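Benzoylformate decarboxylase (Mycobacterium smegmatis, PDB 4Q9D) is a thiamine diphosphate-dependent family enzyme with two TPP-binding domains flanking a central Rossmann-like domain, here a four-chain assembly with bound magnesium. Local coordinates at residues K339-S347 against D384-T392; D370-S378 against S396-W407. All coordinates share one frame; numbering follows the deposited sequence.

Contact 1: residues K339-S347 against D384-T392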
ATOM      1  N   LYS B 339      32.779 -19.131  33.336  1.00 41.17           N
ATOM      2  CA  LYS B 339      32.319 -20.405  33.870  1.00 45.02           C
ATOM      3  C   LYS B 339      31.861 -21.273  32.711  1.00 41.57           C
ATOM      4  O   LYS B 339      31.030 -20.840  31.923  1.00 39.56           O
ATOM      5  CB  LYS B 339      31.141 -20.131  34.815  1.00 46.76           C
ATOM      6  CG  LYS B 339      30.396 -21.351  35.355  1.00 46.45           C
ATOM      7  CD  LYS B 339      29.332 -20.891  36.385  1.00 51.20           C
ATOM      8  CE  LYS B 339      28.609 -22.058  37.050  1.00 53.52           C
ATOM      9  NZ  LYS B 339      28.057 -23.015  36.040  1.00 66.11           N
ATOM     10  N   PRO B 340      32.404 -22.495  32.590  1.00 39.38           N
ATOM     11  CA  PRO B 340      32.030 -23.351  31.458  1.00 39.42           C
ATOM     12  C   PRO B 340      30.522 -23.643  31.373  1.00 37.96           C
ATOM     13  O   PRO B 340      29.827 -23.715  32.402  1.00 35.60           O
ATOM     14  CB  PRO B 340      32.830 -24.629  31.717  1.00 38.04           C
ATOM     15  CG  PRO B 340      34.010 -24.152  32.466  1.00 36.31           C
ATOM     16  CD  PRO B 340      33.462 -23.111  33.401  1.00 36.18           C
ATOM     17  N   LEU B 341      30.017 -23.752  30.141  1.00 34.37           N
ATOM     18  CA  LEU B 341      28.628 -24.109  29.915  1.00 39.25           C
ATOM     19  C   LEU B 341      28.469 -25.607  30.154  1.00 32.23           C
ATOM     20  O   LEU B 341      29.180 -26.402  29.562  1.00 35.48           O
ATOM     21  CB  LEU B 341      28.243 -23.825  28.461  1.00 32.54           C
ATOM     22  CG  LEU B 341      26.841 -24.315  28.108  1.00 35.62           C
ATOM     23  CD1 LEU B 341      25.858 -23.512  28.928  1.00 38.51           C
ATOM     24  CD2 LEU B 341      26.569 -24.157  26.614  1.00 39.79           C
ATOM     25  N   VAL B 342      27.519 -25.993  30.987  1.00 31.81           N
ATOM     26  CA  VAL B 342      27.310 -27.414  31.255  1.00 39.70           C
ATOM     27  C   VAL B 342      25.916 -27.830  30.809  1.00 31.51           C
ATOM     28  O   VAL B 342      24.929 -27.318  31.305  1.00 41.76           O
ATOM     29  CB  VAL B 342      27.516 -27.755  32.771  1.00 38.28           C
ATOM     30  CG1 VAL B 342      27.135 -29.222  33.050  1.00 33.51           C
ATOM     31  CG2 VAL B 342      28.980 -27.443  33.202  1.00 29.35           C
ATOM     32  N   ARG B 343      25.852 -28.758  29.865  1.00 31.41           N
ATOM     33  CA  ARG B 343      24.577 -29.301  29.420  1.00 40.59           C
ATOM     34  C   ARG B 343      24.090 -30.381  30.383  1.00 50.88           C
ATOM     35  O   ARG B 343      24.816 -31.330  30.713  1.00 51.83           O
ATOM     36  CB  ARG B 343      24.704 -29.887  28.012  1.00 39.37           C
ATOM     37  CG  ARG B 343      24.910 -28.844  26.947  1.00 35.62           C
ATOM     38  CD  ARG B 343      25.430 -29.453  25.650  1.00 43.15           C
ATOM     39  NE  ARG B 343      25.562 -28.435  24.600  1.00 40.61           N
ATOM     40  CZ  ARG B 343      26.618 -27.636  24.465  1.00 50.82           C
ATOM     41  NH1 ARG B 343      27.638 -27.740  25.309  1.00 42.69           N
ATOM     42  NH2 ARG B 343      26.663 -26.739  23.483  1.00 31.73           N
ATOM     43  N   GLN B 344      22.857 -30.232  30.835  1.00 52.61           N
ATOM     44  CA  GLN B 344      22.272 -31.237  31.689  1.00 60.09           C
ATOM     45  C   GLN B 344      21.947 -32.467  30.854  1.00 45.36           C
ATOM     46  O   GLN B 344      20.807 -32.652  30.441  1.00 57.38           O
ATOM     47  CB  GLN B 344      21.027 -30.674  32.373  1.00 60.63           C
ATOM     48  CG  GLN B 344      21.331 -29.466  33.268  1.00 83.29           C
ATOM     49  CD  GLN B 344      22.298 -29.800  34.410  1.00 95.79           C
ATOM     50  OE1 GLN B 344      22.042 -30.712  35.200  1.00106.33           O
ATOM     51  NE2 GLN B 344      23.413 -29.064  34.496  1.00 76.59           N
ATOM     52  N   ARG B 345      22.960 -33.290  30.575  1.00 43.65           N
ATOM     53  CA  ARG B 345      22.736 -34.535  29.842  1.00 38.85           C
ATOM     54  C   ARG B 345      22.433 -35.669  30.823  1.00 49.47           C
ATOM     55  O   ARG B 345      23.093 -35.821  31.854  1.00 42.10           O
ATOM     56  CB  ARG B 345      23.949 -34.952  29.004  1.00 37.25           C
ATOM     57  CG  ARG B 345      24.391 -33.991  27.939  1.00 50.38           C
ATOM     58  CD  ARG B 345      25.569 -34.534  27.141  1.00 44.05           C
ATOM     59  NE  ARG B 345      25.564 -33.997  25.773  1.00 60.27           N
ATOM     60  CZ  ARG B 345      26.530 -33.258  25.214  1.00 75.62           C
ATOM     61  NH1 ARG B 345      27.640 -32.958  25.893  1.00 72.13           N
ATOM     62  NH2 ARG B 345      26.385 -32.821  23.954  1.00 47.85           N
ATOM     63  N   HIS B 346      21.429 -36.462  30.485  1.00 38.39           N
ATOM     64  CA  HIS B 346      21.229 -37.759  31.091  1.00 34.08           C
ATOM     65  C   HIS B 346      20.594 -38.620  30.004  1.00 36.28           C
ATOM     66  O   HIS B 346      19.827 -38.127  29.180  1.00 35.96           O
ATOM     67  CB  HIS B 346      20.329 -37.651  32.320  1.00 40.18           C
ATOM     68  CG  HIS B 346      18.876 -37.511  31.989  1.00 55.69           C
ATOM     69  ND1 HIS B 346      18.035 -38.597  31.854  1.00 60.41           N
ATOM     70  CD2 HIS B 346      18.116 -36.413  31.754  1.00 60.88           C
ATOM     71  CE1 HIS B 346      16.815 -38.174  31.560  1.00 64.02           C
ATOM     72  NE2 HIS B 346      16.839 -36.854  31.495  1.00 74.25           N
ATOM     73  N   SER B 347      20.921 -39.905  29.992  1.00 29.09           N
ATOM     74  CA  SER B 347      20.534 -40.770  28.893  1.00 33.09           C
ATOM     75  C   SER B 347      19.227 -41.518  29.116  1.00 40.98           C
ATOM     76  O   SER B 347      18.993 -42.047  30.198  1.00 38.34           O
ATOM     77  CB  SER B 347      21.634 -41.786  28.626  1.00 28.69           C
ATOM     78  OG  SER B 347      21.165 -42.695  27.668  1.00 33.43           O
ATOM     79  N   ASP B 384      16.438 -30.405  23.637  1.00 22.81           N
ATOM     80  CA  ASP B 384      17.092 -31.651  23.216  1.00 25.13           C
ATOM     81  C   ASP B 384      18.135 -31.439  22.134  1.00 28.50           C
ATOM     82  O   ASP B 384      19.179 -32.084  22.123  1.00 27.04           O
ATOM     83  CB  ASP B 384      16.036 -32.675  22.778  1.00 27.50           C
ATOM     84  CG  ASP B 384      14.982 -32.895  23.858  1.00 35.30           C
ATOM     85  OD1 ASP B 384      15.368 -33.191  25.014  1.00 39.91           O
ATOM     86  OD2 ASP B 384      13.783 -32.717  23.587  1.00 37.64           O
ATOM     87  N   LEU B 385      17.839 -30.545  21.203  1.00 26.85           N
ATOM     88  CA  LEU B 385      18.787 -30.225  20.146  1.00 27.08           C
ATOM     89  C   LEU B 385      20.007 -29.575  20.787  1.00 22.26           C
ATOM     90  O   LEU B 385      21.141 -29.918  20.475  1.00 26.98           O
ATOM     91  CB  LEU B 385      18.138 -29.256  19.142  1.00 27.21           C
ATOM     92  CG  LEU B 385      19.083 -28.409  18.286  1.00 33.67           C
ATOM     93  CD1 LEU B 385      19.494 -29.197  17.080  1.00 24.19           C
ATOM     94  CD2 LEU B 385      18.412 -27.077  17.895  1.00 38.50           C
ATOM     95  N   PHE B 386      19.755 -28.613  21.677  1.00 28.21           N
ATOM     96  CA  PHE B 386      20.839 -27.924  22.359  1.00 30.95           C
ATOM     97  C   PHE B 386      21.724 -28.918  23.148  1.00 32.50           C
ATOM     98  O   PHE B 386      22.965 -28.869  23.091  1.00 30.36           O
ATOM     99  CB  PHE B 386      20.252 -26.836  23.280  1.00 30.50           C
ATOM    100  CG  PHE B 386      21.263 -26.216  24.214  1.00 38.40           C
ATOM    101  CD1 PHE B 386      22.199 -25.297  23.743  1.00 37.35           C
ATOM    102  CD2 PHE B 386      21.283 -26.557  25.565  1.00 40.17           C
ATOM    103  CE1 PHE B 386      23.135 -24.730  24.599  1.00 39.42           C
ATOM    104  CE2 PHE B 386      22.219 -25.992  26.430  1.00 42.02           C
ATOM    105  CZ  PHE B 386      23.148 -25.074  25.939  1.00 39.44           C
ATOM    106  N   THR B 387      21.078 -29.827  23.868  1.00 29.74           N
ATOM    107  CA  THR B 387      21.792 -30.789  24.714  1.00 28.34           C
ATOM    108  C   THR B 387      22.625 -31.758  23.911  1.00 34.60           C
ATOM    109  O   THR B 387      23.778 -31.996  24.235  1.00 28.46           O
ATOM    110  CB  THR B 387      20.816 -31.589  25.557  1.00 27.47           C
ATOM    111  OG1 THR B 387      20.092 -30.671  26.378  1.00 30.02           O
ATOM    112  CG2 THR B 387      21.557 -32.609  26.440  1.00 33.31           C
ATOM    113  N   TRP B 388      22.056 -32.290  22.834  1.00 26.62           N
ATOM    114  CA  TRP B 388      22.700 -33.400  22.137  1.00 27.90           C
ATOM    115  C   TRP B 388      23.313 -33.089  20.771  1.00 29.95           C
ATOM    116  O   TRP B 388      24.151 -33.852  20.295  1.00 30.24           O
ATOM    117  CB  TRP B 388      21.704 -34.550  21.985  1.00 26.25           C
ATOM    118  CG  TRP B 388      21.338 -35.190  23.311  1.00 31.64           C
ATOM    119  CD1 TRP B 388      20.134 -35.116  23.965  1.00 30.59           C
ATOM    120  CD2 TRP B 388      22.191 -36.004  24.130  1.00 30.14           C
ATOM    121  NE1 TRP B 388      20.192 -35.841  25.148  1.00 31.31           N
ATOM    122  CE2 TRP B 388      21.446 -36.391  25.268  1.00 31.90           C
ATOM    123  CE3 TRP B 388      23.522 -36.439  24.015  1.00 34.71           C
ATOM    124  CZ2 TRP B 388      21.982 -37.198  26.283  1.00 32.24           C
ATOM    125  CZ3 TRP B 388      24.055 -37.243  25.026  1.00 38.49           C
ATOM    126  CH2 TRP B 388      23.280 -37.610  26.143  1.00 30.90           C
ATOM    127  N   LEU B 389      22.895 -32.008  20.108  1.00 27.28           N
ATOM    128  CA  LEU B 389      23.424 -31.763  18.760  1.00 28.36           C
ATOM    129  C   LEU B 389      24.038 -30.384  18.630  1.00 33.30           C
ATOM    130  O   LEU B 389      23.521 -29.542  17.879  1.00 30.29           O
ATOM    131  CB  LEU B 389      22.338 -31.931  17.694  1.00 26.11           C
ATOM    132  CG  LEU B 389      21.568 -33.243  17.612  1.00 31.67           C
ATOM    133  CD1 LEU B 389      20.592 -33.190  16.409  1.00 30.56           C
ATOM    134  CD2 LEU B 389      22.516 -34.427  17.456  1.00 26.00           C
ATOM    135  N   PRO B 390      25.152 -30.145  19.346  1.00 30.79           N
ATOM    136  CA  PRO B 390      25.777 -28.823  19.220  1.00 26.39           C
ATOM    137  C   PRO B 390      26.247 -28.608  17.790  1.00 37.76           C
ATOM    138  O   PRO B 390      26.683 -29.550  17.114  1.00 26.95           O
ATOM    139  CB  PRO B 390      26.992 -28.895  20.156  1.00 28.76           C
ATOM    140  CG  PRO B 390      27.261 -30.403  20.340  1.00 30.84           C
ATOM    141  CD  PRO B 390      25.887 -31.037  20.270  1.00 33.51           C
ATOM    142  N   THR B 391      26.146 -27.366  17.334  1.00 27.70           N
ATOM    143  CA  THR B 391      26.629 -27.027  16.004  1.00 21.79           C
ATOM    144  C   THR B 391      28.104 -26.677  16.107  1.00 21.35           C
ATOM    145  O   THR B 391      28.479 -25.768  16.860  1.00 29.08           O
ATOM    146  CB  THR B 391      25.879 -25.803  15.477  1.00 29.30           C
ATOM    147  OG1 THR B 391      24.485 -26.101  15.464  1.00 25.35           O
ATOM    148  CG2 THR B 391      26.344 -25.435  14.072  1.00 21.75           C
ATOM    149  N   THR B 392      28.936 -27.372  15.331  1.00 25.69           N
ATOM    150  CA  THR B 392      30.377 -27.207  15.458  1.00 25.12           C
ATOM    151  C   THR B 392      31.013 -26.810  14.126  1.00 26.99           C
ATOM    152  O   THR B 392      32.199 -26.605  14.069  1.00 33.24           O
ATOM    153  CB  THR B 392      31.038 -28.515  15.994  1.00 34.50           C
ATOM    154  OG1 THR B 392      30.712 -29.595  15.123  1.00 33.68           O
ATOM    155  CG2 THR B 392      30.506 -28.850  17.388  1.00 32.16           C
TER
HETATM  156  O   HOH W   1      24.376 -26.965  21.908  1.00 27.18           O
HETATM  157  O   HOH W   2      21.341 -29.142  28.469  1.00 45.89           O
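An extended loop between helices 318-328 and 357-367 runs over the C-terminal end of helix 382-388, and two arginines of the loop, Arg343 and Arg345, lie against Phe386, Thr387 and Trp388. Arg343 NE donates to Phe386 O at 3.0 Å, a bond that lies in the guanidinium plane. Water 1 joins the same two residues, accepting from Arg343 NH2 and donating to Phe386 O, while NH2 also reaches Glu244 O. The guanidinium thus held covers a face of the Phe386 ring in a cation-pi contact, Arg343 CZ 4.9 Å from the ring centroid and the two planes 26° apart. At the edge of that ring Leu341 CD2 touches Phe386 CZ at 3.6 Å. Arg345, its chain nearly straight, runs alongside Thr387 in the opposite direction, Thr387 CG2 lying 3.5 Å from Arg345 CG, and sets its CD over the six-membered ring of Trp388 in a CH-pi contact, 4.1 Å from the centroid. Arg345 NH2 lies 2.7 Å from Thr387 O. Trp388 NE1 donates to Asn358 OD1. Two positive groups thus sit beside carbonyl oxygens in the last helical turn, where the helix dipole would probably favour them; Phe386 takes the Arg343 guanidinium and Trp388 the Arg345 CD.

Contact 2: residues D370-S378 against S396-W407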
ATOM      1  N   ASP B 370      29.719 -36.076  11.339  1.00 28.84           N
ATOM      2  CA  ASP B 370      30.264 -34.851  11.870  1.00 34.23           C
ATOM      3  C   ASP B 370      30.009 -33.626  10.947  1.00 32.93           C
ATOM      4  O   ASP B 370      29.801 -32.518  11.433  1.00 27.22           O
ATOM      5  CB  ASP B 370      31.756 -35.062  12.184  1.00 37.88           C
ATOM      6  CG  ASP B 370      32.399 -33.843  12.833  1.00 52.73           C
ATOM      7  OD1 ASP B 370      33.277 -33.223  12.182  1.00 49.47           O
ATOM      8  OD2 ASP B 370      32.020 -33.499  13.986  1.00 61.29           O
ATOM      9  N   ASP B 371      30.005 -33.834   9.634  1.00 26.78           N
ATOM     10  CA  ASP B 371      29.831 -32.743   8.672  1.00 32.28           C
ATOM     11  C   ASP B 371      28.387 -32.601   8.181  1.00 32.78           C
ATOM     12  O   ASP B 371      28.146 -31.884   7.226  1.00 32.39           O
ATOM     13  CB  ASP B 371      30.743 -32.938   7.452  1.00 30.21           C
ATOM     14  CG  ASP B 371      30.434 -34.224   6.698  1.00 37.53           C
ATOM     15  OD1 ASP B 371      29.645 -35.047   7.228  1.00 36.61           O
ATOM     16  OD2 ASP B 371      30.978 -34.428   5.585  1.00 36.73           O
ATOM     17  N   ALA B 372      27.439 -33.290   8.811  1.00 30.44           N
ATOM     18  CA  ALA B 372      26.039 -33.176   8.414  1.00 30.76           C
ATOM     19  C   ALA B 372      25.466 -31.783   8.706  1.00 27.19           C
ATOM     20  O   ALA B 372      25.895 -31.100   9.638  1.00 27.51           O
ATOM     21  CB  ALA B 372      25.190 -34.260   9.103  1.00 25.10           C
ATOM     22  N   ALA B 373      24.491 -31.363   7.907  1.00 23.37           N
ATOM     23  CA  ALA B 373      23.741 -30.142   8.220  1.00 24.82           C
ATOM     24  C   ALA B 373      22.504 -30.536   9.017  1.00 21.82           C
ATOM     25  O   ALA B 373      21.886 -31.580   8.775  1.00 22.33           O
ATOM     26  CB  ALA B 373      23.343 -29.407   6.946  1.00 22.00           C
ATOM     27  N   VAL B 374      22.140 -29.711   9.980  1.00 24.15           N
ATOM     28  CA  VAL B 374      20.936 -29.969  10.740  1.00 19.88           C
ATOM     29  C   VAL B 374      19.879 -28.922  10.364  1.00 29.73           C
ATOM     30  O   VAL B 374      20.188 -27.727  10.351  1.00 20.02           O
ATOM     31  CB  VAL B 374      21.216 -29.923  12.271  1.00 21.93           C
ATOM     32  CG1 VAL B 374      19.890 -29.883  13.068  1.00 21.10           C
ATOM     33  CG2 VAL B 374      22.056 -31.143  12.690  1.00 24.46           C
ATOM     34  N   VAL B 375      18.655 -29.367  10.045  1.00 21.25           N
ATOM     35  CA  VAL B 375      17.516 -28.450   9.869  1.00 19.09           C
ATOM     36  C   VAL B 375      16.541 -28.692  11.018  1.00 20.33           C
ATOM     37  O   VAL B 375      16.185 -29.836  11.288  1.00 23.02           O
ATOM     38  CB  VAL B 375      16.788 -28.665   8.516  1.00 16.44           C
ATOM     39  CG1 VAL B 375      15.549 -27.780   8.434  1.00 18.88           C
ATOM     40  CG2 VAL B 375      17.724 -28.359   7.366  1.00 16.46           C
ATOM     41  N   MET B 376      16.108 -27.628  11.697  1.00 21.52           N
ATOM     42  CA  MET B 376      15.318 -27.795  12.918  1.00 20.06           C
ATOM     43  C   MET B 376      13.937 -27.185  12.761  1.00 24.56           C
ATOM     44  O   MET B 376      13.812 -26.022  12.388  1.00 19.71           O
ATOM     45  CB  MET B 376      16.007 -27.084  14.101  1.00 20.29           C
ATOM     46  CG  MET B 376      15.138 -27.055  15.389  1.00 25.63           C
ATOM     47  SD  MET B 376      14.928 -28.745  16.066  1.00 34.09           S
ATOM     48  CE  MET B 376      14.572 -28.358  17.792  1.00 29.92           C
ATOM     49  N   GLU B 377      12.911 -27.966  13.082  1.00 21.72           N
ATOM     50  CA  GLU B 377      11.534 -27.492  13.084  1.00 24.25           C
ATOM     51  C   GLU B 377      10.731 -28.315  14.084  1.00 25.26           C
ATOM     52  O   GLU B 377       9.881 -29.117  13.700  1.00 24.53           O
ATOM     53  CB  GLU B 377      10.922 -27.607  11.689  1.00 21.18           C
ATOM     54  CG  GLU B 377       9.633 -26.820  11.509  1.00 19.81           C
ATOM     55  CD  GLU B 377       9.415 -26.379  10.075  1.00 23.58           C
ATOM     56  OE1 GLU B 377       8.547 -26.968   9.397  1.00 23.10           O
ATOM     57  OE2 GLU B 377      10.109 -25.443   9.627  1.00 25.74           O
ATOM     58  N   SER B 378      11.045 -28.158  15.363  1.00 31.53           N
ATOM     59  CA  SER B 378      10.391 -28.921  16.418  1.00 27.01           C
ATOM     60  C   SER B 378      10.542 -28.132  17.701  1.00 30.83           C
ATOM     61  O   SER B 378      11.482 -28.342  18.468  1.00 28.91           O
ATOM     62  CB  SER B 378      11.031 -30.301  16.562  1.00 29.89           C
ATOM     63  OG  SER B 378      10.415 -31.043  17.600  1.00 34.76           O
ATOM     64  N   SER B 396      25.837 -25.031   9.012  1.00 25.36           N
ATOM     65  CA  SER B 396      25.446 -26.414   9.258  1.00 22.77           C
ATOM     66  C   SER B 396      24.229 -26.519  10.140  1.00 27.66           C
ATOM     67  O   SER B 396      23.907 -27.600  10.639  1.00 26.56           O
ATOM     68  CB  SER B 396      26.613 -27.208   9.863  1.00 22.56           C
ATOM     69  OG  SER B 396      27.696 -27.235   8.953  1.00 28.24           O
ATOM     70  N   PHE B 397      23.574 -25.387  10.352  1.00 18.15           N
ATOM     71  CA  PHE B 397      22.337 -25.343  11.116  1.00 20.19           C
ATOM     72  C   PHE B 397      21.407 -24.350  10.420  1.00 28.35           C
ATOM     73  O   PHE B 397      21.833 -23.241  10.071  1.00 22.37           O
ATOM     74  CB  PHE B 397      22.548 -24.853  12.548  1.00 20.63           C
ATOM     75  CG  PHE B 397      21.273 -24.763  13.318  1.00 25.31           C
ATOM     76  CD1 PHE B 397      20.784 -25.876  13.993  1.00 23.40           C
ATOM     77  CD2 PHE B 397      20.520 -23.592  13.311  1.00 20.55           C
ATOM     78  CE1 PHE B 397      19.549 -25.819  14.682  1.00 21.43           C
ATOM     79  CE2 PHE B 397      19.316 -23.518  13.995  1.00 26.99           C
ATOM     80  CZ  PHE B 397      18.827 -24.640  14.696  1.00 26.21           C
ATOM     81  N   PHE B 398      20.153 -24.747  10.227  1.00 21.80           N
ATOM     82  CA  PHE B 398      19.138 -23.867   9.614  1.00 25.45           C
ATOM     83  C   PHE B 398      17.771 -24.054  10.268  1.00 22.38           C
ATOM     84  O   PHE B 398      17.351 -25.180  10.537  1.00 24.51           O
ATOM     85  CB  PHE B 398      18.988 -24.172   8.121  1.00 20.88           C
ATOM     86  CG  PHE B 398      20.283 -24.097   7.348  1.00 23.42           C
ATOM     87  CD1 PHE B 398      20.634 -22.939   6.649  1.00 20.88           C
ATOM     88  CD2 PHE B 398      21.144 -25.191   7.305  1.00 21.45           C
ATOM     89  CE1 PHE B 398      21.834 -22.860   5.921  1.00 21.99           C
ATOM     90  CE2 PHE B 398      22.354 -25.130   6.578  1.00 23.25           C
ATOM     91  CZ  PHE B 398      22.695 -23.960   5.887  1.00 21.19           C
ATOM     92  N   ALA B 399      17.091 -22.947  10.532  1.00 23.43           N
ATOM     93  CA  ALA B 399      15.692 -22.986  10.941  1.00 23.57           C
ATOM     94  C   ALA B 399      14.953 -21.790  10.328  1.00 24.77           C
ATOM     95  O   ALA B 399      15.583 -20.831   9.846  1.00 22.10           O
ATOM     96  CB  ALA B 399      15.565 -22.955  12.461  1.00 22.44           C
ATOM     97  N   THR B 400      13.625 -21.865  10.365  1.00 23.34           N
ATOM     98  CA  THR B 400      12.756 -20.825   9.815  1.00 23.37           C
ATOM     99  C   THR B 400      13.215 -19.421  10.180  1.00 24.75           C
ATOM    100  O   THR B 400      13.481 -19.134  11.360  1.00 23.27           O
ATOM    101  CB  THR B 400      11.307 -21.004  10.273  1.00 21.35           C
ATOM    102  OG1 THR B 400      10.572 -19.833   9.893  1.00 22.80           O
ATOM    103  CG2 THR B 400      11.230 -21.194  11.820  1.00 20.05           C
ATOM    104  N   GLY B 401      13.321 -18.557   9.165  1.00 25.80           N
ATOM    105  CA  GLY B 401      13.687 -17.151   9.361  1.00 23.53           C
ATOM    106  C   GLY B 401      12.667 -16.406  10.205  1.00 27.65           C
ATOM    107  O   GLY B 401      13.010 -15.508  10.980  1.00 28.30           O
ATOM    108  N   SER B 402      11.396 -16.781  10.065  1.00 25.51           N
ATOM    109  CA  SER B 402      10.335 -16.003  10.689  1.00 18.87           C
ATOM    110  C   SER B 402       9.766 -16.629  11.971  1.00 25.52           C
ATOM    111  O   SER B 402       9.076 -15.948  12.733  1.00 27.61           O
ATOM    112  CB  SER B 402       9.177 -15.843   9.717  1.00 23.34           C
ATOM    113  OG  SER B 402       8.649 -17.126   9.403  1.00 21.98           O
ATOM    114  N   GLY B 403      10.011 -17.917  12.197  1.00 24.35           N
ATOM    115  CA  GLY B 403       9.278 -18.641  13.231  1.00 25.45           C
ATOM    116  C   GLY B 403       8.063 -19.367  12.656  1.00 27.24           C
ATOM    117  O   GLY B 403       7.489 -20.238  13.303  1.00 26.01           O
ATOM    118  N   GLY B 404       7.659 -19.043  11.428  1.00 25.97           N
ATOM    119  CA  GLY B 404       6.563 -19.811  10.825  1.00 22.87           C
ATOM    120  C   GLY B 404       6.983 -21.232  10.424  1.00 24.41           C
ATOM    121  O   GLY B 404       8.052 -21.433   9.809  1.00 27.59           O
ATOM    122  N   ILE B 405       6.162 -22.226  10.756  1.00 25.97           N
ATOM    123  CA  ILE B 405       6.511 -23.611  10.435  1.00 29.62           C
ATOM    124  C   ILE B 405       6.049 -24.021   9.025  1.00 28.71           C
ATOM    125  O   ILE B 405       5.396 -23.242   8.318  1.00 25.11           O
ATOM    126  CB  ILE B 405       6.027 -24.607  11.530  1.00 23.96           C
ATOM    127  CG1 ILE B 405       4.513 -24.522  11.696  1.00 26.07           C
ATOM    128  CG2 ILE B 405       6.685 -24.260  12.853  1.00 34.10           C
ATOM    129  CD1 ILE B 405       3.958 -25.390  12.837  1.00 35.43           C
ATOM    130  N   GLY B 406       6.418 -25.235   8.616  1.00 24.13           N
ATOM    131  CA  GLY B 406       6.344 -25.599   7.214  1.00 24.00           C
ATOM    132  C   GLY B 406       7.522 -25.063   6.416  1.00 27.35           C
ATOM    133  O   GLY B 406       7.508 -25.093   5.179  1.00 29.63           O
ATOM    134  N   TRP B 407       8.546 -24.557   7.098  1.00 20.72           N
ATOM    135  CA  TRP B 407       9.735 -24.068   6.382  1.00 21.53           C
ATOM    136  C   TRP B 407      10.805 -25.164   6.244  1.00 20.13           C
ATOM    137  O   TRP B 407      11.425 -25.334   5.189  1.00 22.47           O
ATOM    138  CB  TRP B 407      10.337 -22.827   7.087  1.00 16.90           C
ATOM    139  CG  TRP B 407      11.504 -22.239   6.345  1.00 23.85           C
ATOM    140  CD1 TRP B 407      11.442 -21.340   5.307  1.00 16.78           C
ATOM    141  CD2 TRP B 407      12.909 -22.514   6.553  1.00 21.51           C
ATOM    142  NE1 TRP B 407      12.712 -21.033   4.871  1.00 19.40           N
ATOM    143  CE2 TRP B 407      13.632 -21.737   5.610  1.00 19.30           C
ATOM    144  CE3 TRP B 407      13.626 -23.330   7.453  1.00 22.22           C
ATOM    145  CZ2 TRP B 407      15.046 -21.745   5.538  1.00 19.53           C
ATOM    146  CZ3 TRP B 407      15.026 -23.353   7.381  1.00 17.66           C
ATOM    147  CH2 TRP B 407      15.723 -22.564   6.427  1.00 22.16           C
TER
HETATM  148  O   HOH W   3      28.485 -29.305   7.121  1.00 31.15           O
HETATM  149  O   HOH W   4      12.290 -24.393  10.598  1.00 24.24           O
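Val374 and Val375 pair with Phe397 and Phe398 in the parallel ladder between strands 373-377 and 397-399, whose axes approach to 4.8 Å. Three backbone bonds join them: Val374 N donates to Ser396 O at 2.8 Å, Phe398 N to Val374 O and Met376 N to Phe398 O, both at 3.0 Å. The first is nearly straight at the hydrogen (172°), although the donor stands above the carbonyl plane. Val374 and Phe397 share one face of the sheet with Met376, whose CB packs 3.8 Å from Phe397 CZ; Val375 and Phe398 occupy the other. At the start of the ladder, water 3 donates to Asp371 O and Ser396 OG, and Ser396 OG is also hydrogen-bonded to Pro394 O.

Beyond the ladder the buried carboxylate of Glu377 accepts the next bonds. With CG anti to the backbone N (chi1 -165°) and an extended chain, it reaches the loop at 405-407. Glu377 OE1 accepts from Gly406 N at 2.9 Å, met from above the carboxylate plane, and Glu377 OE2 accepts from Gly408 N and, weakly, from Trp407 N at 3.1 Å. Water 4 also donates to OE2, at 2.6 Å, as well as to Met376 O, and accepts from Thr400 N. Within the intervening loop, Thr400 OG1 accepts from Ser402 N and donates to Gly404 O, while Ser402 OG accepts from Gly404 N; both residues form ST turns.

Strand 373-377, helix 382-388 and strand 397-399 make a beta-alpha-beta crossover at one edge of the parallel sheet of the C-terminal TPP-binding domain.

Both contacts draw on the same beta-alpha-beta unit. Contact 2 pairs its two strands in the buried interior, whereas contact 1 lies at the surface, where a loop from earlier in the chain crosses the end of the connecting helix; their centres are about 18 Å apart. Leu385 joins them: its CD2 packs 3.6 Å from Phe397 CE1, and it also touches Val374 and Met376, so the helix has one side on the sheet while Phe386 and Trp388 meet the loop. The chemistry changes accordingly. In the core, strand amides are satisfied by regular pairing, and the Glu377 carboxylate by loop amides and a bound water; at the surface, arginines combine carbonyl contacts with aromatic packing.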